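Local coordinates for protein pyridoxamine 5-phosphate-dependent dehydrase (Escherichia coli, PDB 3B8X) that removes the C3'-hydroxyl group from GDP-4-keto-6-deoxy-D-mannose by a combined transamination and deoxygenation, a step in making L-colitose for the O-antigen, at residues M3-D15 with F370-Y384. The protein carries 1 engineered substitution. Residues are numbered along the deposited sequence; the frame is centred on the assembly and turned at random.
With NA (sodium ion), chain K; NA (sodium ion), chain L.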
ATOM      1  N   MET B   3      26.577  -8.455 -30.891  1.00 99.89           N
ATOM      2  CA  MET B   3      25.685  -7.907 -29.871  1.00 99.89           C
ATOM      3  C   MET B   3      25.486  -8.834 -28.671  1.00 46.78           C
ATOM      4  O   MET B   3      25.941  -9.976 -28.683  1.00 26.93           O
ATOM      5  CB  MET B   3      24.345  -7.498 -30.477  1.00 39.82           C
ATOM      6  CG  MET B   3      24.097  -8.075 -31.852  1.00 99.89           C
ATOM      7  SD  MET B   3      22.328  -8.216 -32.158  1.00 43.62           S
ATOM      8  CE  MET B   3      22.118  -9.964 -32.477  1.00 20.19           C
ATOM      9  N   ILE B   4      24.879  -8.315 -27.603  1.00 43.37           N
ATOM     10  CA  ILE B   4      24.662  -9.108 -26.391  1.00 28.75           C
ATOM     11  C   ILE B   4      23.601  -8.763 -25.333  1.00 19.34           C
ATOM     12  O   ILE B   4      23.383  -7.599 -24.989  1.00 63.35           O
ATOM     13  CB  ILE B   4      25.941  -9.782 -25.845  1.00 32.07           C
ATOM     14  CG1 ILE B   4      25.980  -9.759 -24.333  1.00 35.03           C
ATOM     15  CG2 ILE B   4      27.200  -9.082 -26.317  1.00 99.89           C
ATOM     16  CD1 ILE B   4      27.125 -10.553 -23.860  1.00 28.16           C
ATOM     17  N   ASN B   5      22.951  -9.803 -24.813  1.00 21.26           N
ATOM     18  CA  ASN B   5      21.853  -9.651 -23.858  1.00 25.27           C
ATOM     19  C   ASN B   5      22.378  -9.257 -22.480  1.00 26.00           C
ATOM     20  O   ASN B   5      22.944 -10.067 -21.765  1.00 15.02           O
ATOM     21  CB  ASN B   5      21.023 -10.943 -23.795  1.00 13.50           C
ATOM     22  CG  ASN B   5      19.707 -10.783 -23.014  1.00  9.76           C
ATOM     23  OD1 ASN B   5      19.017  -9.778 -23.141  1.00 28.77           O
ATOM     24  ND2 ASN B   5      19.374 -11.786 -22.192  1.00 24.12           N
ATOM     25  N   TYR B   6      22.187  -8.004 -22.110  1.00 11.95           N
ATOM     26  CA  TYR B   6      22.686  -7.510 -20.828  1.00  1.45           C
ATOM     27  C   TYR B   6      21.585  -6.614 -20.256  1.00 12.80           C
ATOM     28  O   TYR B   6      21.601  -5.389 -20.329  1.00 12.78           O
ATOM     29  CB  TYR B   6      23.925  -6.695 -21.099  1.00 11.91           C
ATOM     30  CG  TYR B   6      24.600  -6.151 -19.862  1.00 11.05           C
ATOM     31  CD1 TYR B   6      24.074  -6.353 -18.594  1.00 17.74           C
ATOM     32  CD2 TYR B   6      25.715  -5.331 -19.994  1.00 18.97           C
ATOM     33  CE1 TYR B   6      24.727  -5.791 -17.459  1.00  8.48           C
ATOM     34  CE2 TYR B   6      26.367  -4.800 -18.906  1.00 12.88           C
ATOM     35  CZ  TYR B   6      25.880  -5.019 -17.636  1.00 17.55           C
ATOM     36  OH  TYR B   6      26.547  -4.415 -16.587  1.00 13.33           O
ATOM     37  N   PRO B   7      20.592  -7.277 -19.713  1.00 28.69           N
ATOM     38  CA  PRO B   7      19.457  -6.587 -19.162  1.00 19.40           C
ATOM     39  C   PRO B   7      19.775  -6.101 -17.759  1.00 24.46           C
ATOM     40  O   PRO B   7      20.685  -6.593 -17.096  1.00 11.02           O
ATOM     41  CB  PRO B   7      18.399  -7.711 -19.114  1.00 20.28           C
ATOM     42  CG  PRO B   7      19.239  -8.952 -18.786  1.00 17.24           C
ATOM     43  CD  PRO B   7      20.475  -8.748 -19.621  1.00 14.82           C
ATOM     44  N   LEU B   8      18.971  -5.166 -17.284  1.00 10.95           N
ATOM     45  CA  LEU B   8      19.105  -4.693 -15.918  1.00 13.16           C
ATOM     46  C   LEU B   8      19.045  -5.722 -14.778  1.00 24.90           C
ATOM     47  O   LEU B   8      19.718  -5.555 -13.783  1.00  9.03           O
ATOM     48  CB  LEU B   8      18.080  -3.576 -15.662  1.00  9.69           C
ATOM     49  CG  LEU B   8      18.599  -2.318 -14.982  1.00 28.79           C
ATOM     50  CD1 LEU B   8      19.272  -1.409 -15.998  1.00  8.27           C
ATOM     51  CD2 LEU B   8      17.397  -1.661 -14.266  1.00 35.34           C
ATOM     52  N   ALA B   9      18.181  -6.727 -14.828  1.00 14.47           N
ATOM     53  CA  ALA B   9      18.094  -7.675 -13.711  1.00 11.42           C
ATOM     54  C   ALA B   9      17.813  -9.050 -14.289  1.00 33.94           C
ATOM     55  O   ALA B   9      17.451  -9.161 -15.454  1.00 14.34           O
ATOM     56  CB  ALA B   9      16.939  -7.256 -12.767  1.00 14.00           C
ATOM     57  N   SER B  10      18.015 -10.083 -13.480  1.00 14.50           N
ATOM     58  CA  SER B  10      17.730 -11.459 -13.872  1.00 14.05           C
ATOM     59  C   SER B  10      17.095 -12.149 -12.659  1.00 23.46           C
ATOM     60  O   SER B  10      16.930 -11.541 -11.590  1.00 18.87           O
ATOM     61  CB  SER B  10      18.981 -12.167 -14.409  1.00 17.31           C
ATOM     62  OG  SER B  10      20.094 -12.070 -13.524  1.00 20.73           O
ATOM     63  N   SER B  11      16.629 -13.377 -12.839  1.00 17.10           N
ATOM     64  CA  SER B  11      15.993 -14.085 -11.716  1.00 17.98           C
ATOM     65  C   SER B  11      17.022 -14.417 -10.635  1.00 13.52           C
ATOM     66  O   SER B  11      18.140 -14.856 -10.960  1.00 17.55           O
ATOM     67  CB  SER B  11      15.335 -15.387 -12.201  1.00 18.24           C
ATOM     68  OG  SER B  11      14.692 -16.062 -11.136  1.00 11.70           O
ATOM     69  N   THR B  12      16.630 -14.275  -9.365  1.00 10.97           N
ATOM     70  CA  THR B  12      17.489 -14.623  -8.228  1.00 19.34           C
ATOM     71  C   THR B  12      16.934 -15.883  -7.555  1.00  4.05           C
ATOM     72  O   THR B  12      17.406 -16.291  -6.503  1.00 14.96           O
ATOM     73  CB  THR B  12      17.440 -13.522  -7.172  1.00 10.36           C
ATOM     74  OG1 THR B  12      16.068 -13.336  -6.795  1.00 12.56           O
ATOM     75  CG2 THR B  12      17.966 -12.270  -7.766  1.00  7.94           C
ATOM     76  N   TRP B  13      15.933 -16.509  -8.183  1.00  7.11           N
ATOM     77  CA  TRP B  13      15.298 -17.681  -7.634  1.00 11.60           C
ATOM     78  C   TRP B  13      15.778 -18.972  -8.258  1.00 22.34           C
ATOM     79  O   TRP B  13      16.174 -19.027  -9.439  1.00 15.55           O
ATOM     80  CB  TRP B  13      13.801 -17.675  -7.918  1.00 15.59           C
ATOM     81  CG  TRP B  13      13.002 -16.582  -7.286  1.00  7.37           C
ATOM     82  CD1 TRP B  13      13.444 -15.600  -6.462  1.00 14.98           C
ATOM     83  CD2 TRP B  13      11.581 -16.459  -7.337  1.00  6.89           C
ATOM     84  NE1 TRP B  13      12.380 -14.835  -6.025  1.00 14.40           N
ATOM     85  CE2 TRP B  13      11.227 -15.333  -6.578  1.00  6.36           C
ATOM     86  CE3 TRP B  13      10.566 -17.192  -7.974  1.00  9.53           C
ATOM     87  CZ2 TRP B  13       9.902 -14.861  -6.508  1.00  2.93           C
ATOM     88  CZ3 TRP B  13       9.248 -16.756  -7.870  1.00 11.63           C
ATOM     89  CH2 TRP B  13       8.931 -15.584  -7.147  1.00 12.37           C
ATOM     90  N   ASP B  14      15.676 -20.014  -7.442  1.00 26.89           N
ATOM     91  CA  ASP B  14      15.930 -21.386  -7.847  1.00 33.91           C
ATOM     92  C   ASP B  14      14.818 -22.258  -7.337  1.00 34.10           C
ATOM     93  O   ASP B  14      13.756 -21.774  -6.925  1.00 22.98           O
ATOM     94  CB  ASP B  14      17.353 -21.957  -7.610  1.00 19.28           C
ATOM     95  CG  ASP B  14      17.760 -22.078  -6.154  1.00 16.77           C
ATOM     96  OD1 ASP B  14      16.912 -21.956  -5.243  1.00 24.94           O
ATOM     97  OD2 ASP B  14      18.979 -22.275  -5.899  1.00 33.40           O
ATOM     98  N   ASP B  15      15.052 -23.556  -7.393  1.00 28.78           N
ATOM     99  CA  ASP B  15      14.037 -24.477  -6.944  1.00 23.32           C
ATOM    100  C   ASP B  15      13.570 -24.111  -5.535  1.00 14.86           C
ATOM    101  O   ASP B  15      12.409 -24.330  -5.210  1.00 28.84           O
ATOM    102  CB  ASP B  15      14.546 -25.928  -6.992  1.00 41.60           C
ATOM    103  CG  ASP B  15      15.758 -26.171  -6.055  1.00 99.89           C
ATOM    104  OD1 ASP B  15      16.921 -25.908  -6.462  1.00 99.89           O
ATOM    105  OD2 ASP B  15      15.555 -26.643  -4.908  1.00 99.89           O
ATOM    106  N   PHE B 370      22.575   4.551 -15.707  1.00 11.19           N
ATOM    107  CA  PHE B 370      23.206   3.390 -15.142  1.00  5.54           C
ATOM    108  C   PHE B 370      22.849   2.116 -15.864  1.00  6.70           C
ATOM    109  O   PHE B 370      21.845   2.071 -16.553  1.00  9.59           O
ATOM    110  CB  PHE B 370      23.090   3.307 -13.609  1.00 21.41           C
ATOM    111  CG  PHE B 370      21.784   2.757 -13.113  1.00 12.02           C
ATOM    112  CD1 PHE B 370      21.603   1.392 -12.949  1.00 10.27           C
ATOM    113  CD2 PHE B 370      20.761   3.628 -12.720  1.00 28.66           C
ATOM    114  CE1 PHE B 370      20.418   0.869 -12.444  1.00 13.92           C
ATOM    115  CE2 PHE B 370      19.556   3.143 -12.213  1.00 14.73           C
ATOM    116  CZ  PHE B 370      19.371   1.748 -12.096  1.00 30.96           C
ATOM    117  N   VAL B 371      23.724   1.122 -15.747  1.00  6.45           N
ATOM    118  CA  VAL B 371      23.500  -0.180 -16.349  1.00 10.20           C
ATOM    119  C   VAL B 371      23.434  -1.197 -15.247  1.00 13.38           C
ATOM    120  O   VAL B 371      23.661  -0.891 -14.089  1.00  9.47           O
ATOM    121  CB  VAL B 371      24.504  -0.567 -17.454  1.00  7.37           C
ATOM    122  CG1 VAL B 371      24.418   0.493 -18.619  1.00  2.69           C
ATOM    123  CG2 VAL B 371      25.930  -0.748 -16.900  1.00 15.40           C
ATOM    124  N   GLY B 372      23.051  -2.420 -15.563  1.00 19.22           N
ATOM    125  CA  GLY B 372      22.858  -3.294 -14.445  1.00  1.98           C
ATOM    126  C   GLY B 372      24.000  -4.015 -13.747  1.00 10.18           C
ATOM    127  O   GLY B 372      25.074  -4.279 -14.291  1.00  7.43           O
ATOM    128  N   ASN B 373      23.729  -4.372 -12.503  1.00  3.43           N
ATOM    129  CA  ASN B 373      24.660  -5.315 -11.844  1.00  4.47           C
ATOM    130  C   ASN B 373      23.773  -6.500 -11.412  1.00 18.30           C
ATOM    131  O   ASN B 373      22.589  -6.336 -11.127  1.00 13.25           O
ATOM    132  CB  ASN B 373      25.445  -4.687 -10.683  1.00 12.91           C
ATOM    133  CG  ASN B 373      26.588  -5.602 -10.194  1.00  5.53           C
ATOM    134  OD1 ASN B 373      26.919  -6.605 -10.836  1.00 10.14           O
ATOM    135  ND2 ASN B 373      27.176  -5.254  -9.045  1.00  7.38           N
ATOM    136  N   HIS B 374      24.303  -7.710 -11.392  1.00 13.24           N
ATOM    137  CA  HIS B 374      23.504  -8.868 -11.007  1.00 13.10           C
ATOM    138  C   HIS B 374      24.266  -9.732 -10.006  1.00 12.37           C
ATOM    139  O   HIS B 374      25.478  -9.590  -9.846  1.00 15.67           O
ATOM    140  CB  HIS B 374      23.194  -9.797 -12.247  1.00 16.11           C
ATOM    141  CG  HIS B 374      22.545  -9.105 -13.405  1.00 14.16           C
ATOM    142  ND1 HIS B 374      21.527  -9.685 -14.128  1.00 27.21           N
ATOM    143  CD2 HIS B 374      22.786  -7.905 -13.989  1.00 16.98           C
ATOM    144  CE1 HIS B 374      21.167  -8.870 -15.105  1.00 19.19           C
ATOM    145  NE2 HIS B 374      21.942  -7.803 -15.070  1.00 14.51           N
ATOM    146  N   GLN B 375      23.567 -10.705  -9.428  1.00 11.45           N
ATOM    147  CA  GLN B 375      24.152 -11.649  -8.468  1.00  5.04           C
ATOM    148  C   GLN B 375      24.818 -12.818  -9.177  1.00 10.15           C
ATOM    149  O   GLN B 375      25.113 -13.824  -8.573  1.00 15.81           O
ATOM    150  CB  GLN B 375      23.057 -12.190  -7.554  1.00  8.90           C
ATOM    151  CG  GLN B 375      22.052 -13.171  -8.208  1.00 19.69           C
ATOM    152  CD  GLN B 375      21.224 -12.628  -9.400  1.00 22.80           C
ATOM    153  OE1 GLN B 375      20.936 -11.430  -9.518  1.00 15.77           O
ATOM    154  NE2 GLN B 375      20.834 -13.534 -10.281  1.00 21.29           N
ATOM    155  N   ILE B 376      24.978 -12.690 -10.486  1.00  9.77           N
ATOM    156  CA  ILE B 376      25.620 -13.663 -11.375  1.00 11.20           C
ATOM    157  C   ILE B 376      26.817 -12.928 -12.029  1.00 18.58           C
ATOM    158  O   ILE B 376      26.702 -11.747 -12.318  1.00 17.16           O
ATOM    159  CB  ILE B 376      24.618 -14.036 -12.538  1.00 19.42           C
ATOM    160  CG1 ILE B 376      23.338 -14.650 -11.993  1.00 25.28           C
ATOM    161  CG2 ILE B 376      25.227 -15.022 -13.521  1.00 30.08           C
ATOM    162  CD1 ILE B 376      22.105 -14.086 -12.654  1.00 89.61           C
ATOM    163  N   GLU B 377      27.952 -13.592 -12.260  1.00 19.67           N
ATOM    164  CA  GLU B 377      29.103 -12.913 -12.876  1.00 19.58           C
ATOM    165  C   GLU B 377      28.696 -12.264 -14.174  1.00 30.28           C
ATOM    166  O   GLU B 377      27.895 -12.825 -14.913  1.00 22.54           O
ATOM    167  CB  GLU B 377      30.305 -13.846 -13.113  1.00 10.29           C
ATOM    168  CG  GLU B 377      30.064 -14.983 -14.129  1.00 16.54           C
ATOM    169  CD  GLU B 377      30.436 -14.646 -15.572  1.00 23.88           C
ATOM    170  OE1 GLU B 377      30.935 -13.542 -15.866  1.00 35.14           O
ATOM    171  OE2 GLU B 377      30.192 -15.494 -16.448  1.00 26.35           O
ATOM    172  N   LEU B 378      29.308 -11.121 -14.469  1.00  9.97           N
ATOM    173  CA  LEU B 378      29.004 -10.361 -15.670  1.00 14.76           C
ATOM    174  C   LEU B 378      30.279 -10.029 -16.470  1.00 19.51           C
ATOM    175  O   LEU B 378      30.334  -8.996 -17.165  1.00 16.80           O
ATOM    176  CB  LEU B 378      28.340  -9.039 -15.228  1.00 13.25           C
ATOM    177  CG  LEU B 378      26.856  -9.120 -14.863  1.00 35.30           C
ATOM    178  CD1 LEU B 378      26.327  -7.846 -14.185  1.00 10.35           C
ATOM    179  CD2 LEU B 378      26.056  -9.405 -16.118  1.00 25.26           C
ATOM    180  N   PHE B 379      31.302 -10.874 -16.392  1.00 18.25           N
ATOM    181  CA  PHE B 379      32.546 -10.525 -17.081  1.00  5.72           C
ATOM    182  C   PHE B 379      32.434 -10.240 -18.544  1.00 14.77           C
ATOM    183  O   PHE B 379      33.023  -9.270 -19.007  1.00 19.32           O
ATOM    184  CB  PHE B 379      33.713 -11.468 -16.795  1.00  9.51           C
ATOM    185  CG  PHE B 379      33.869 -11.812 -15.348  1.00 17.76           C
ATOM    186  CD1 PHE B 379      33.692 -13.125 -14.916  1.00 14.91           C
ATOM    187  CD2 PHE B 379      34.114 -10.827 -14.406  1.00 99.89           C
ATOM    188  CE1 PHE B 379      33.788 -13.450 -13.591  1.00 27.16           C
ATOM    189  CE2 PHE B 379      34.209 -11.146 -13.064  1.00 39.77           C
ATOM    190  CZ  PHE B 379      34.049 -12.470 -12.658  1.00 25.91           C
ATOM    191  N   ASP B 380      31.695 -11.085 -19.275  1.00 10.42           N
ATOM    192  CA  ASP B 380      31.554 -10.853 -20.733  1.00 11.50           C
ATOM    193  C   ASP B 380      30.751  -9.625 -21.024  1.00 16.40           C
ATOM    194  O   ASP B 380      31.032  -8.880 -21.961  1.00 12.68           O
ATOM    195  CB  ASP B 380      30.932 -12.054 -21.449  1.00 14.23           C
ATOM    196  CG  ASP B 380      31.763 -13.317 -21.275  1.00 23.97           C
ATOM    197  OD1 ASP B 380      33.005 -13.199 -21.173  1.00 21.29           O
ATOM    198  OD2 ASP B 380      31.169 -14.408 -21.164  1.00 29.44           O
ATOM    199  N   GLU B 381      29.715  -9.447 -20.223  1.00 11.34           N
ATOM    200  CA  GLU B 381      28.828  -8.312 -20.364  1.00 18.36           C
ATOM    201  C   GLU B 381      29.562  -7.003 -20.102  1.00 20.14           C
ATOM    202  O   GLU B 381      29.274  -5.984 -20.708  1.00 10.68           O
ATOM    203  CB  GLU B 381      27.632  -8.494 -19.424  1.00 19.95           C
ATOM    204  CG  GLU B 381      26.684  -9.609 -19.854  1.00 11.71           C
ATOM    205  CD  GLU B 381      27.070 -10.962 -19.253  1.00 16.02           C
ATOM    206  OE1 GLU B 381      28.225 -11.104 -18.831  1.00 18.10           O
ATOM    207  OE2 GLU B 381      26.235 -11.892 -19.180  1.00 17.08           O
ATOM    208  N   ILE B 382      30.492  -7.023 -19.164  1.00  9.71           N
ATOM    209  CA  ILE B 382      31.251  -5.795 -18.867  1.00 11.89           C
ATOM    210  C   ILE B 382      32.279  -5.479 -19.949  1.00 14.36           C
ATOM    211  O   ILE B 382      32.565  -4.310 -20.258  1.00 14.17           O
ATOM    212  CB  ILE B 382      31.938  -5.896 -17.488  1.00 12.34           C
ATOM    213  CG1 ILE B 382      30.913  -5.624 -16.392  1.00 15.22           C
ATOM    214  CG2 ILE B 382      33.040  -4.844 -17.330  1.00 11.79           C
ATOM    215  CD1 ILE B 382      31.342  -6.190 -15.025  1.00 14.03           C
ATOM    216  N   ASP B 383      32.900  -6.524 -20.482  1.00 11.81           N
ATOM    217  CA  ASP B 383      33.871  -6.331 -21.564  1.00 21.46           C
ATOM    218  C   ASP B 383      33.092  -5.675 -22.693  1.00 16.95           C
ATOM    219  O   ASP B 383      33.561  -4.810 -23.453  1.00 19.28           O
ATOM    220  CB  ASP B 383      34.296  -7.694 -22.130  1.00 25.63           C
ATOM    221  CG  ASP B 383      35.255  -8.468 -21.222  1.00 49.05           C
ATOM    222  OD1 ASP B 383      35.989  -7.844 -20.429  1.00 18.83           O
ATOM    223  OD2 ASP B 383      35.298  -9.718 -21.334  1.00 29.25           O
ATOM    224  N   TYR B 384      31.910  -6.217 -22.890  1.00 10.40           N
ATOM    225  CA  TYR B 384      31.078  -5.784 -23.992  1.00 13.79           C
ATOM    226  C   TYR B 384      30.743  -4.316 -23.783  1.00 17.54           C
ATOM    227  O   TYR B 384      30.895  -3.470 -24.679  1.00 12.50           O
ATOM    228  CB  TYR B 384      29.814  -6.672 -24.018  1.00 14.71           C
ATOM    229  CG  TYR B 384      28.849  -6.422 -25.154  1.00 20.48           C
ATOM    230  CD1 TYR B 384      29.290  -6.290 -26.475  1.00 25.37           C
ATOM    231  CD2 TYR B 384      27.476  -6.310 -24.903  1.00 99.89           C
ATOM    232  CE1 TYR B 384      28.372  -6.051 -27.528  1.00 24.96           C
ATOM    233  CE2 TYR B 384      26.563  -6.069 -25.933  1.00 99.89           C
ATOM    234  CZ  TYR B 384      27.012  -5.936 -27.247  1.00 99.89           C
ATOM    235  OH  TYR B 384      26.107  -5.695 -28.273  1.00 46.94           O
TER
HETATM  236 NA    NA K 666      20.142  -5.406 -11.375  1.00 17.75          NA
HETATM  237 NA    NA L 667      29.085 -15.283 -19.341  1.00 43.46          NA
HETATM  238  O   HOH W   1      21.834  -3.319 -17.951  1.00  4.25           O
HETATM  239  O   HOH W   2      19.520  -9.775 -11.098  1.00 26.22           O
HETATM  240  O   HOH W   3      20.943  -3.140 -11.633  1.00 12.06           O
HETATM  241  O   HOH W   4      27.292 -13.893 -21.050  1.00 48.09           O
HETATM  242  O   HOH W   5      20.036  -4.618  -8.966  1.00 11.82           O
HETATM  243  O   HOH W   6      18.030  -3.473 -11.177  1.00 22.66           O
HETATM  244  O   HOH W   7      19.314  -7.338 -10.405  1.00 15.07           O
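The Tyr6 ring carries Glu381 CB over one face, off the ring's centre, in a CH-pi contact 3.8 Å from Glu381 CB to the ring centroid. At its edge lie Gly372 O and His374 NE2. CG of Tyr6 stands anti to the backbone N (chi1 -178°), which sends the ring across to the 370-384 segment. There Tyr6 OH donates to Gly372 O at 2.7 Å, in the carbonyl plane. Val371 and Leu378 methyls add apolar contacts. The His374 ring is held at two edge atoms. His374 NE2 donates to Pro7 O at 2.7 Å, with a bent N-H...O angle of 132°. His374 ND1 shares a hydrogen bond of 2.8 Å with Ser10 OG; either could be the donor. Two bonds from one segment should fix the ring's rotation. Ile4 CG2 sits over a face of the Tyr384 ring, modelled too close for the spacing to be trusted. The Tyr384 hydroxyl bonds to Ala328 O. Water 1 links Tyr6 O to Gly372 N. Leu8 O at 2.5 Å and Asn373 O at 2.6 Å bind a sodium ion, completed by four waters. Leu8 and Ala9 also touch the bound GDP-perosamine–cofactor adduct. The contact ties the N-terminal arm to the C-terminal strand and helix beside the active site of this DegT/DnrJ/EryC1-family, PLP-dependent aminotransferase fold.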